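PDB 4Z9N: amino acid ABC transporter, periplasmic amino acid-binding protein from Brucella ovis, which binds glutathione and probably delivers it, or related amino-acid-derived solutes, to an ABC importer in the inner membrane. Local coordinates for residues D[128-132]-D[133-137]. Residues are numbered along the deposited sequence; the frame is centred on the assembly and turned at random.
Sequences LQLSG and ASICV
Leu-130 and Ala-133 close a type II beta turn, with Ser-131 and Gly-132 at its two corners. Ala-133 N donates to Leu-130 O at 3.0 Å, and the N-H...O angle is 158°. The donor sits above the plane of the carbonyl group, well tilted out of it. Ala-133 CB also lies against this oxygen, 3.2 Å from Leu-130 O. Gly-132, with a positive phi of 87°, takes the left-handed third position that is usual for glycine in a type II turn.

The Leu-130 side chain can be followed outward. CB leaves the backbone to the side of residues 133-137, pointing neither at them nor away from them. CG stands anti to the carbonyl carbon of Leu-130 (chi1 -69°). From CG the two methyls part. CD2 branches toward Ala-133 and approaches Ala-133 CB at 4.3 Å. CD1 continues the extended line of the side chain and meets Ile-135 CD1 at 4.2 Å, methyl to methyl. The CB of Ile-135 points back toward the turn, and its CD1 completes this meeting. The contacts are loose van der Waals ones. All three apolar residues are buried, and Ile-135 also packs on Met-147 and Phe-151 of helix 142-153.

Ser-131 OG is hydrogen-bonded to the backbone N of Glu-157, and Gly-132 O to Asn-159 ND2. These bonds tie the turn to the start of strand 159-163 and to Glu-157 just before it.

This is a type II turn leading into strand 134-138, which runs parallel to its neighbours 159-163 and 180-182 in the alpha/beta fold of family 3 solute-binding proteins.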
loop_
_atom_site.group_PDB
_atom_site.type_symbol
_atom_site.label_atom_id
_atom_site.label_comp_id
_atom_site.label_asym_id
_atom_site.label_seq_id
_atom_site.Cartn_x
_atom_site.Cartn_y
_atom_site.Cartn_z
ATOM N N LEU D 128 -21.571 -22.079 1.275
ATOM C CA LEU D 128 -22.103 -22.587 2.537
ATOM C C LEU D 128 -22.889 -23.882 2.330
ATOM O O LEU D 128 -23.355 -24.501 3.287
ATOM C CB LEU D 128 -22.971 -21.529 3.222
ATOM C CG LEU D 128 -22.192 -20.358 3.839
ATOM C CD1 LEU D 128 -23.124 -19.302 4.447
ATOM C CD2 LEU D 128 -21.186 -20.857 4.877
ATOM N N GLN D 129 -23.031 -24.306 1.079
ATOM C CA GLN D 129 -23.714 -25.564 0.811
ATOM C C GLN D 129 -22.711 -26.680 0.519
ATOM O O GLN D 129 -23.074 -27.751 0.017
ATOM C CB GLN D 129 -24.691 -25.402 -0.346
ATOM C CG GLN D 129 -25.623 -24.210 -0.206
ATOM C CD GLN D 129 -26.396 -23.954 -1.474
ATOM O OE1 GLN D 129 -25.821 -23.905 -2.556
ATOM N NE2 GLN D 129 -27.710 -23.788 -1.352
ATOM N N LEU D 130 -21.455 -26.440 0.873
ATOM C CA LEU D 130 -20.381 -27.367 0.528
ATOM C C LEU D 130 -19.964 -28.300 1.660
ATOM O O LEU D 130 -18.915 -28.929 1.570
ATOM C CB LEU D 130 -19.153 -26.593 0.040
ATOM C CG LEU D 130 -19.338 -25.903 -1.317
ATOM C CD1 LEU D 130 -18.063 -25.159 -1.692
ATOM C CD2 LEU D 130 -19.741 -26.899 -2.401
ATOM N N SER D 131 -20.765 -28.393 2.719
ATOM C CA SER D 131 -20.434 -29.300 3.817
ATOM C C SER D 131 -20.256 -30.718 3.282
ATOM O O SER D 131 -21.105 -31.224 2.545
ATOM C CB SER D 131 -21.512 -29.286 4.902
ATOM O OG SER D 131 -21.128 -30.116 5.984
ATOM N N GLY D 132 -19.130 -31.340 3.618
ATOM C CA GLY D 132 -18.874 -32.705 3.190
ATOM C C GLY D 132 -18.226 -32.860 1.825
ATOM O O GLY D 132 -17.716 -33.928 1.498
ATOM N N ALA D 133 -18.254 -31.800 1.018
ATOM C CA ALA D 133 -17.711 -31.861 -0.341
ATOM C C ALA D 133 -16.199 -32.088 -0.339
ATOM O O ALA D 133 -15.493 -31.559 0.523
ATOM C CB ALA D 133 -18.032 -30.576 -1.088
ATOM N N SER D 134 -15.705 -32.860 -1.302
ATOM C CA SER D 134 -14.265 -33.017 -1.458
ATOM C C SER D 134 -13.747 -31.823 -2.240
ATOM O O SER D 134 -14.196 -31.557 -3.355
ATOM C CB SER D 134 -13.911 -34.321 -2.167
ATOM O OG SER D 134 -14.518 -34.384 -3.444
ATOM N N ILE D 135 -12.815 -31.091 -1.648
ATOM C CA ILE D 135 -12.341 -29.860 -2.268
ATOM C C ILE D 135 -10.838 -29.896 -2.485
ATOM O O ILE D 135 -10.061 -30.042 -1.532
ATOM C CB ILE D 135 -12.748 -28.645 -1.433
ATOM C CG1 ILE D 135 -14.257 -28.694 -1.154
ATOM C CG2 ILE D 135 -12.372 -27.351 -2.170
ATOM C CD1 ILE D 135 -14.784 -27.488 -0.429
ATOM N N CYS D 136 -10.414 -29.719 -3.733
ATOM C CA CYS D 136 -8.990 -29.789 -4.004
ATOM C C CYS D 136 -8.334 -28.463 -3.693
ATOM O O CYS D 136 -8.907 -27.384 -3.862
ATOM C CB CYS D 136 -8.692 -30.201 -5.442
ATOM S SG CYS D 136 -9.139 -29.015 -6.650
ATOM N N VAL D 137 -7.111 -28.570 -3.211
ATOM C CA VAL D 137 -6.346 -27.387 -2.815
ATOM C C VAL D 137 -4.864 -27.755 -2.896
ATOM O O VAL D 137 -4.508 -28.922 -2.732
ATOM C CB VAL D 137 -6.738 -26.905 -1.396
ATOM C CG1 VAL D 137 -6.289 -27.912 -0.338
ATOM C CG2 VAL D 137 -6.132 -25.524 -1.101
#